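Folylpolyglutamate synthase/dihydrofolate synthase (Thermotoga maritima, PDB 1O5Z) probably catalyses the ATP- and magnesium-dependent addition of L-glutamate to dihydropteroate and to tetrahydrofolate polyglutamates in folate biosynthesis. Local coordinates at residues R95-N99 / E100-S104; A140-Y143 / F144-N148; D389-K392 / K393-N397. All coordinates share one frame; numbering follows the deposited sequence.

The three contacts are local and follow one another along the chain. Contact 1 is a hairpin of strands 96-98 and 101-102 at one margin of the eight-stranded mixed sheet. Contact 2 is the C-terminal end of helix 132-146. Both belong to the Mur ligase middle domain and they touch, their centres 11 Å apart: Tyr143 packs on Ile96 and Ile103, and Lys147 on Leu98, so that helix and hairpin form one packed edge of that domain. Contact 3 ends helix 384-394 in the glutamate ligase domain, on the opposite side of the chain's centre. It touches neither of the others, its nearest atoms lying about 27 Å from contact 1 and about 38 Å from contact 2.

Contact 1: R95-N99 / E100-S104; sequences RIRLN and EEYIS
Arg97 and Glu100 meet through a salt bridge across a tight turn, NH1 of Arg97 2.9 Å from OE1 of Glu100. The oxygen accepts on its syn lone pair and lies near the guanidinium plane, although carboxylate and guanidinium are turned 65° apart. A long, extended arginine suits this reach, and the glutamate chain bends at chi2 (-63°) to meet it. NE of Arg97 donates to Glu94 O, while OE2 of Glu100 bonds to Tyr85 and Ser83.

CE2 of Tyr102 sits 3.7 Å above the centre of the guanidinium plane, but the planes are 55° apart, a tilted approach and not a stack; Arg97 also makes a cation-pi contact with Tyr85. The branched Ile96 and Ile103 touch, CB of Ile96 4.0 Å from CG2 of Ile103, and both pack on Tyr143 of helix 132-146.

Leu98 N donates to Glu101 O (3.0 Å), Glu101 N returns to Leu98 O (2.9 Å), and Ile103 N reaches Ile96 O (2.8 Å). Asn99 and Glu100 occupy the two turn positions with positive phi, which asparagine tolerates well; its OD1 accepts from Val81 N. This is a two-residue beta hairpin closed by a type I' turn, at the margin of the middle-domain sheet.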
loop_
_atom_site.group_PDB
_atom_site.type_symbol
_atom_site.label_atom_id
_atom_site.label_comp_id
_atom_site.label_asym_id
_atom_site.label_seq_id
_atom_site.Cartn_x
_atom_site.Cartn_y
_atom_site.Cartn_z
ATOM N N ARG A 95 1.551 -9.009 2.366
ATOM C CA ARG A 95 2.765 -8.543 1.704
ATOM C C ARG A 95 3.110 -9.378 0.503
ATOM O O ARG A 95 3.763 -8.899 -0.374
ATOM C CB ARG A 95 3.971 -8.541 2.680
ATOM C CG ARG A 95 3.882 -7.553 3.802
ATOM C CD ARG A 95 4.857 -7.789 4.878
ATOM N NE ARG A 95 4.699 -6.812 5.940
ATOM C CZ ARG A 95 5.421 -5.691 6.066
ATOM N NH1 ARG A 95 5.161 -4.874 7.086
ATOM N NH2 ARG A 95 6.419 -5.391 5.216
ATOM N N ILE A 96 2.686 -10.645 0.495
ATOM C CA ILE A 96 3.069 -11.609 -0.563
ATOM C C ILE A 96 1.847 -12.387 -1.037
ATOM O O ILE A 96 1.185 -13.045 -0.261
ATOM C CB ILE A 96 4.124 -12.586 -0.028
ATOM C CG1 ILE A 96 5.288 -11.819 0.619
ATOM C CG2 ILE A 96 4.641 -13.454 -1.122
ATOM C CD1 ILE A 96 6.294 -12.727 1.258
ATOM N N ARG A 97 1.580 -12.304 -2.331
ATOM C CA ARG A 97 0.369 -12.825 -2.899
ATOM C C ARG A 97 0.649 -13.570 -4.173
ATOM O O ARG A 97 1.615 -13.299 -4.864
ATOM C CB ARG A 97 -0.607 -11.697 -3.165
ATOM C CG ARG A 97 -0.679 -10.762 -2.067
ATOM C CD ARG A 97 -1.840 -9.813 -2.179
ATOM N NE ARG A 97 -1.707 -8.771 -1.172
ATOM C CZ ARG A 97 -2.439 -7.686 -1.112
ATOM N NH1 ARG A 97 -3.424 -7.472 -1.987
ATOM N NH2 ARG A 97 -2.218 -6.825 -0.128
ATOM N N LEU A 98 -0.189 -14.565 -4.405
ATOM C CA LEU A 98 -0.253 -15.330 -5.633
ATOM C C LEU A 98 -1.685 -15.157 -6.135
ATOM O O LEU A 98 -2.655 -15.530 -5.459
ATOM C CB LEU A 98 0.019 -16.804 -5.375
ATOM C CG LEU A 98 -0.033 -17.778 -6.550
ATOM C CD1 LEU A 98 0.978 -17.427 -7.617
ATOM C CD2 LEU A 98 0.218 -19.167 -5.971
ATOM N N ASN A 99 -1.779 -14.521 -7.292
ATOM C CA ASN A 99 -3.030 -14.271 -7.924
ATOM C C ASN A 99 -3.903 -13.538 -6.935
ATOM O O ASN A 99 -5.081 -13.764 -6.843
ATOM C CB ASN A 99 -3.622 -15.582 -8.420
ATOM C CG ASN A 99 -2.734 -16.244 -9.495
ATOM O OD1 ASN A 99 -2.024 -15.545 -10.190
ATOM N ND2 ASN A 99 -2.832 -17.569 -9.661
ATOM N N GLU A 100 -3.260 -12.650 -6.190
ATOM C CA GLU A 100 -3.914 -11.766 -5.239
ATOM C C GLU A 100 -4.538 -12.482 -4.038
ATOM O O GLU A 100 -5.349 -11.930 -3.329
ATOM C CB GLU A 100 -4.864 -10.829 -5.992
ATOM C CG GLU A 100 -4.114 -9.668 -6.662
ATOM C CD GLU A 100 -3.436 -8.778 -5.663
ATOM O OE1 GLU A 100 -4.066 -8.452 -4.612
ATOM O OE2 GLU A 100 -2.294 -8.371 -5.911
ATOM N N GLU A 101 -4.114 -13.707 -3.780
ATOM C CA GLU A 101 -4.456 -14.379 -2.559
ATOM C C GLU A 101 -3.232 -14.300 -1.655
ATOM O O GLU A 101 -2.153 -14.504 -2.112
ATOM C CB GLU A 101 -4.826 -15.821 -2.837
ATOM C CG GLU A 101 -6.226 -16.019 -3.381
ATOM C CD GLU A 101 -7.303 -15.465 -2.429
ATOM O OE1 GLU A 101 -7.578 -16.126 -1.366
ATOM O OE2 GLU A 101 -7.866 -14.367 -2.736
ATOM N N TYR A 102 -3.413 -14.008 -0.367
ATOM C CA TYR A 102 -2.286 -13.923 0.569
ATOM C C TYR A 102 -1.580 -15.284 0.688
ATOM O O TYR A 102 -2.191 -16.327 0.789
ATOM C CB TYR A 102 -2.709 -13.496 1.974
ATOM C CG TYR A 102 -3.488 -12.206 2.109
ATOM C CD1 TYR A 102 -4.118 -11.892 3.313
ATOM C CD2 TYR A 102 -3.606 -11.294 1.041
ATOM C CE1 TYR A 102 -4.876 -10.719 3.439
ATOM C CE2 TYR A 102 -4.332 -10.126 1.172
ATOM C CZ TYR A 102 -4.957 -9.833 2.351
ATOM O OH TYR A 102 -5.677 -8.658 2.429
ATOM N N ILE A 103 -0.266 -15.242 0.726
ATOM C CA ILE A 103 0.503 -16.399 1.082
ATOM C C ILE A 103 -0.088 -17.002 2.368
ATOM O O ILE A 103 -0.536 -16.266 3.245
ATOM C CB ILE A 103 1.968 -15.979 1.245
ATOM C CG1 ILE A 103 2.879 -17.202 1.438
ATOM C CG2 ILE A 103 2.147 -14.990 2.412
ATOM C CD1 ILE A 103 4.348 -16.851 1.369
ATOM N N SER A 104 -0.138 -18.330 2.428
ATOM C CA SER A 104 -0.554 -19.005 3.600
ATOM C C SER A 104 0.510 -18.933 4.670
ATOM O O SER A 104 1.680 -18.766 4.385
ATOM C CB SER A 104 -0.797 -20.480 3.287
ATOM O OG SER A 104 0.406 -21.122 2.921
#

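Contact 2: A140-Y143 / F144-N148; sequences AFLY and FAEKN
Tyr143 holds CG trans to its backbone N (chi1 174°), and the chain of Lys147 bends at chi2 (-66°), which together lay the lysine methylenes over one face of the tyrosine ring. CG of Lys147 makes a CH-pi contact 4.0 Å from the Tyr143 ring centroid, only 13° off the normal. A long aliphatic chain suits this place: it covers the ring while its amine makes a weak, long ion pair with Asp107.

CE1 of Phe144 lies at the edge of the Tyr143 ring, near its plane, and CD1 of Phe144 is 3.8 Å from Tyr143 CD2. Ala140 O faces the Phe144 ring, 3.1 Å from its plane and offset toward the rim, and Ala140 CB, small enough to fit, is 3.9 Å from Phe144 CE2. Ala140 O also accepts the nearly straight bond from Phe144 N (2.9 Å).

Asn148, at positive phi, closes the helix in a Schellman motif, one of whose two bonds back runs from Asn148 N to Ala145 O (2.9 Å). Around this last turn, Tyr143 and Leu142 press on helix 105-122, Phe144 and Phe141 on strand 151-155, and Ala140, Tyr143 and Lys147 on strand 96-98.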
loop_
_atom_site.group_PDB
_atom_site.type_symbol
_atom_site.label_atom_id
_atom_site.label_comp_id
_atom_site.label_asym_id
_atom_site.label_seq_id
_atom_site.Cartn_x
_atom_site.Cartn_y
_atom_site.Cartn_z
ATOM N N ALA A 140 9.526 -13.143 -0.761
ATOM C CA ALA A 140 8.604 -12.980 -1.859
ATOM C C ALA A 140 9.210 -13.469 -3.145
ATOM O O ALA A 140 8.602 -14.238 -3.842
ATOM C CB ALA A 140 8.206 -11.557 -1.974
ATOM N N PHE A 141 10.427 -13.037 -3.457
ATOM C CA PHE A 141 11.084 -13.448 -4.706
ATOM C C PHE A 141 11.201 -14.946 -4.829
ATOM O O PHE A 141 10.985 -15.513 -5.888
ATOM C CB PHE A 141 12.475 -12.858 -4.834
ATOM C CG PHE A 141 12.503 -11.427 -5.257
ATOM C CD1 PHE A 141 13.325 -10.526 -4.599
ATOM C CD2 PHE A 141 11.778 -10.983 -6.362
ATOM C CE1 PHE A 141 13.374 -9.149 -4.981
ATOM C CE2 PHE A 141 11.852 -9.646 -6.762
ATOM C CZ PHE A 141 12.667 -8.728 -6.062
ATOM N N LEU A 142 11.573 -15.580 -3.736
ATOM C CA LEU A 142 11.724 -17.034 -3.705
ATOM C C LEU A 142 10.359 -17.712 -3.898
ATOM O O LEU A 142 10.208 -18.661 -4.645
ATOM C CB LEU A 142 12.324 -17.434 -2.344
ATOM C CG LEU A 142 12.710 -18.890 -2.199
ATOM C CD1 LEU A 142 13.535 -19.304 -3.365
ATOM C CD2 LEU A 142 13.430 -19.175 -0.870
ATOM N N TYR A 143 9.352 -17.191 -3.208
ATOM C CA TYR A 143 8.017 -17.737 -3.285
ATOM C C TYR A 143 7.491 -17.667 -4.735
ATOM O O TYR A 143 6.981 -18.631 -5.252
ATOM C CB TYR A 143 7.135 -16.954 -2.335
ATOM C CG TYR A 143 5.689 -17.287 -2.367
ATOM C CD1 TYR A 143 5.215 -18.431 -1.766
ATOM C CD2 TYR A 143 4.763 -16.396 -2.916
ATOM C CE1 TYR A 143 3.882 -18.717 -1.743
ATOM C CE2 TYR A 143 3.428 -16.666 -2.892
ATOM C CZ TYR A 143 2.985 -17.821 -2.285
ATOM O OH TYR A 143 1.656 -18.118 -2.247
ATOM N N PHE A 144 7.644 -16.509 -5.366
ATOM C CA PHE A 144 7.258 -16.335 -6.732
ATOM C C PHE A 144 7.945 -17.315 -7.620
ATOM O O PHE A 144 7.331 -17.792 -8.552
ATOM C CB PHE A 144 7.561 -14.910 -7.207
ATOM C CG PHE A 144 6.882 -13.853 -6.416
ATOM C CD1 PHE A 144 5.662 -14.090 -5.775
ATOM C CD2 PHE A 144 7.443 -12.594 -6.314
ATOM C CE1 PHE A 144 5.029 -13.101 -5.026
ATOM C CE2 PHE A 144 6.812 -11.595 -5.579
ATOM C CZ PHE A 144 5.578 -11.864 -4.930
ATOM N N ALA A 145 9.216 -17.582 -7.369
ATOM C CA ALA A 145 9.942 -18.618 -8.101
ATOM C C ALA A 145 9.386 -20.035 -7.802
ATOM O O ALA A 145 9.104 -20.811 -8.724
ATOM C CB ALA A 145 11.451 -18.561 -7.771
ATOM N N GLU A 146 9.201 -20.377 -6.526
ATOM C CA GLU A 146 8.727 -21.714 -6.197
ATOM C C GLU A 146 7.337 -21.847 -6.842
ATOM O O GLU A 146 6.960 -22.924 -7.271
ATOM C CB GLU A 146 8.773 -22.057 -4.673
ATOM C CG GLU A 146 10.008 -21.526 -3.898
ATOM C CD GLU A 146 10.817 -22.510 -2.986
ATOM O OE1 GLU A 146 11.983 -22.829 -3.396
ATOM O OE2 GLU A 146 10.396 -22.924 -1.837
ATOM N N LYS A 147 6.595 -20.759 -6.993
ATOM C CA LYS A 147 5.246 -20.866 -7.558
ATOM C C LYS A 147 5.208 -20.741 -9.078
ATOM O O LYS A 147 4.121 -20.747 -9.662
ATOM C CB LYS A 147 4.302 -19.799 -6.967
ATOM C CG LYS A 147 3.976 -20.007 -5.512
ATOM C CD LYS A 147 3.164 -21.263 -5.303
ATOM C CE LYS A 147 2.811 -21.421 -3.829
ATOM N NZ LYS A 147 2.012 -22.663 -3.534
ATOM N N ASN A 148 6.364 -20.604 -9.729
ATOM C CA ASN A 148 6.382 -20.501 -11.204
ATOM C C ASN A 148 5.456 -19.402 -11.749
ATOM O O ASN A 148 4.694 -19.610 -12.663
ATOM C CB ASN A 148 6.051 -21.849 -11.843
ATOM C CG ASN A 148 6.936 -22.973 -11.310
ATOM O OD1 ASN A 148 8.147 -22.811 -11.122
ATOM N ND2 ASN A 148 6.332 -24.105 -11.030
#

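Contact 3: D389-K392 / K393-N397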
loop_
_atom_site.group_PDB
_atom_site.type_symbol
_atom_site.label_atom_id
_atom_site.label_comp_id
_atom_site.label_asym_id
_atom_site.label_seq_id
_atom_site.Cartn_x
_atom_site.Cartn_y
_atom_site.Cartn_z
ATOM N N ASP A 389 -8.157 14.576 26.567
ATOM C CA ASP A 389 -8.191 15.978 26.967
ATOM C C ASP A 389 -8.100 16.907 25.769
ATOM O O ASP A 389 -8.825 17.904 25.667
ATOM C CB ASP A 389 -7.014 16.299 27.882
ATOM C CG ASP A 389 -7.200 15.792 29.305
ATOM O OD1 ASP A 389 -8.281 15.279 29.649
ATOM O OD2 ASP A 389 -6.292 15.871 30.151
ATOM N N MET A 390 -7.160 16.588 24.888
ATOM C CA MET A 390 -7.001 17.291 23.631
ATOM C C MET A 390 -8.261 17.278 22.808
ATOM O O MET A 390 -8.681 18.304 22.341
ATOM C CB MET A 390 -5.915 16.640 22.812
ATOM C CG MET A 390 -4.608 17.384 22.826
ATOM S SD MET A 390 -3.537 16.554 21.621
ATOM C CE MET A 390 -2.821 15.262 22.675
ATOM N N ALA A 391 -8.841 16.103 22.615
ATOM C CA ALA A 391 -10.088 15.966 21.876
ATOM C C ALA A 391 -11.136 16.873 22.467
ATOM O O ALA A 391 -11.869 17.558 21.745
ATOM C CB ALA A 391 -10.565 14.547 21.940
ATOM N N LYS A 392 -11.187 16.887 23.792
ATOM C CA LYS A 392 -12.132 17.730 24.516
ATOM C C LYS A 392 -11.864 19.217 24.324
ATOM O O LYS A 392 -12.795 20.018 24.380
ATOM C CB LYS A 392 -12.152 17.361 25.993
ATOM C CG LYS A 392 -12.925 16.063 26.264
ATOM C CD LYS A 392 -12.744 15.559 27.688
ATOM C CE LYS A 392 -13.793 14.511 28.038
ATOM N NZ LYS A 392 -13.412 13.718 29.259
ATOM N N LYS A 393 -10.607 19.579 24.077
ATOM C CA LYS A 393 -10.247 20.940 23.567
ATOM C C LYS A 393 -10.912 21.357 22.225
ATOM O O LYS A 393 -11.096 22.553 21.983
ATOM C CB LYS A 393 -8.731 21.036 23.410
ATOM C CG LYS A 393 -8.076 22.118 24.222
ATOM C CD LYS A 393 -6.564 22.026 24.082
ATOM C CE LYS A 393 -5.879 23.315 24.473
ATOM N NZ LYS A 393 -4.666 23.535 23.633
ATOM N N PHE A 394 -11.268 20.379 21.371
ATOM C CA PHE A 394 -11.926 20.602 20.043
ATOM C C PHE A 394 -13.411 20.241 19.854
ATOM O O PHE A 394 -13.971 20.701 18.877
ATOM C CB PHE A 394 -11.166 19.882 18.920
ATOM C CG PHE A 394 -9.730 20.176 18.926
ATOM C CD1 PHE A 394 -8.848 19.335 19.562
ATOM C CD2 PHE A 394 -9.259 21.318 18.348
ATOM C CE1 PHE A 394 -7.497 19.632 19.635
ATOM C CE2 PHE A 394 -7.911 21.644 18.416
ATOM C CZ PHE A 394 -7.023 20.787 19.062
ATOM N N PHE A 395 -14.055 19.435 20.701
ATOM C CA PHE A 395 -15.457 19.016 20.425
ATOM C C PHE A 395 -16.276 18.896 21.710
ATOM O O PHE A 395 -15.785 18.361 22.681
ATOM C CB PHE A 395 -15.581 17.608 19.726
ATOM C CG PHE A 395 -14.463 17.226 18.729
ATOM C CD1 PHE A 395 -13.312 16.547 19.161
ATOM C CD2 PHE A 395 -14.617 17.443 17.366
ATOM C CE1 PHE A 395 -12.301 16.183 18.273
ATOM C CE2 PHE A 395 -13.618 17.046 16.472
ATOM C CZ PHE A 395 -12.471 16.400 16.926
ATOM N N LYS A 396 -17.544 19.291 21.696
ATOM C CA LYS A 396 -18.405 19.156 22.899
ATOM C C LYS A 396 -18.759 17.695 23.139
ATOM O O LYS A 396 -18.972 17.226 24.260
ATOM C CB LYS A 396 -19.695 19.976 22.741
ATOM N N ASN A 397 -18.805 16.987 22.036
ATOM C CA ASN A 397 -19.147 15.589 21.975
ATOM C C ASN A 397 -18.428 14.659 22.996
ATOM O O ASN A 397 -19.067 13.835 23.707
ATOM C CB ASN A 397 -18.852 15.064 20.514
ATOM C CG ASN A 397 -19.342 16.060 19.374
ATOM O OD1 ASN A 397 -20.397 16.697 19.487
ATOM N ND2 ASN A 397 -18.557 16.173 18.301
#
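Phe394 meets Met390, and Phe395 meets Ala391, by bringing ring C-H atoms close to the carbonyl oxygens of the turn before them, each ring approaching obliquely. CD1 of Phe394 lies 3.0 Å from Met390 O, and CD1 of Phe395 lies 3.1 Å from Ala391 O. Both rings have CG beside the backbone N; in Phe395 the first torsion is pulled to -34°, short of the usual staggered value, which swings the ring back along the helix. The two phenylalanines, neighbours in the chain, also touch: CB of Phe394 sits 3.9 Å above one face of the Phe395 ring, offset toward its rim. Ala391 adds a loose apolar touch, its CB 4.4 Å from Phe395 CE1. A small residue suits this buried spot, where Val373 and Val398 also press on it.

The backbone beneath these side chains is unwinding. Lys393 N still bonds to Asp389 O at 2.9 Å, but Phe394 N keeps only a weak bond to Met390 O and turns instead to Ala391 O at 2.9 Å, as in a tighter 3-10 turn. Phe395 N reaches the same oxygen weakly.

Outward, Lys392 and Lys393 are exposed, whereas Met390 and Phe394 lean on helix 357-361 and Phe395 on Val371 of strand 370-373. Two of the four backbone bonds are thus weak, and apolar side chains pack the inner side of the end. Positive charge at a C-terminal end would suit the helix dipole, though probably only weakly here, because the lysine amines lie well away from the last carbonyls.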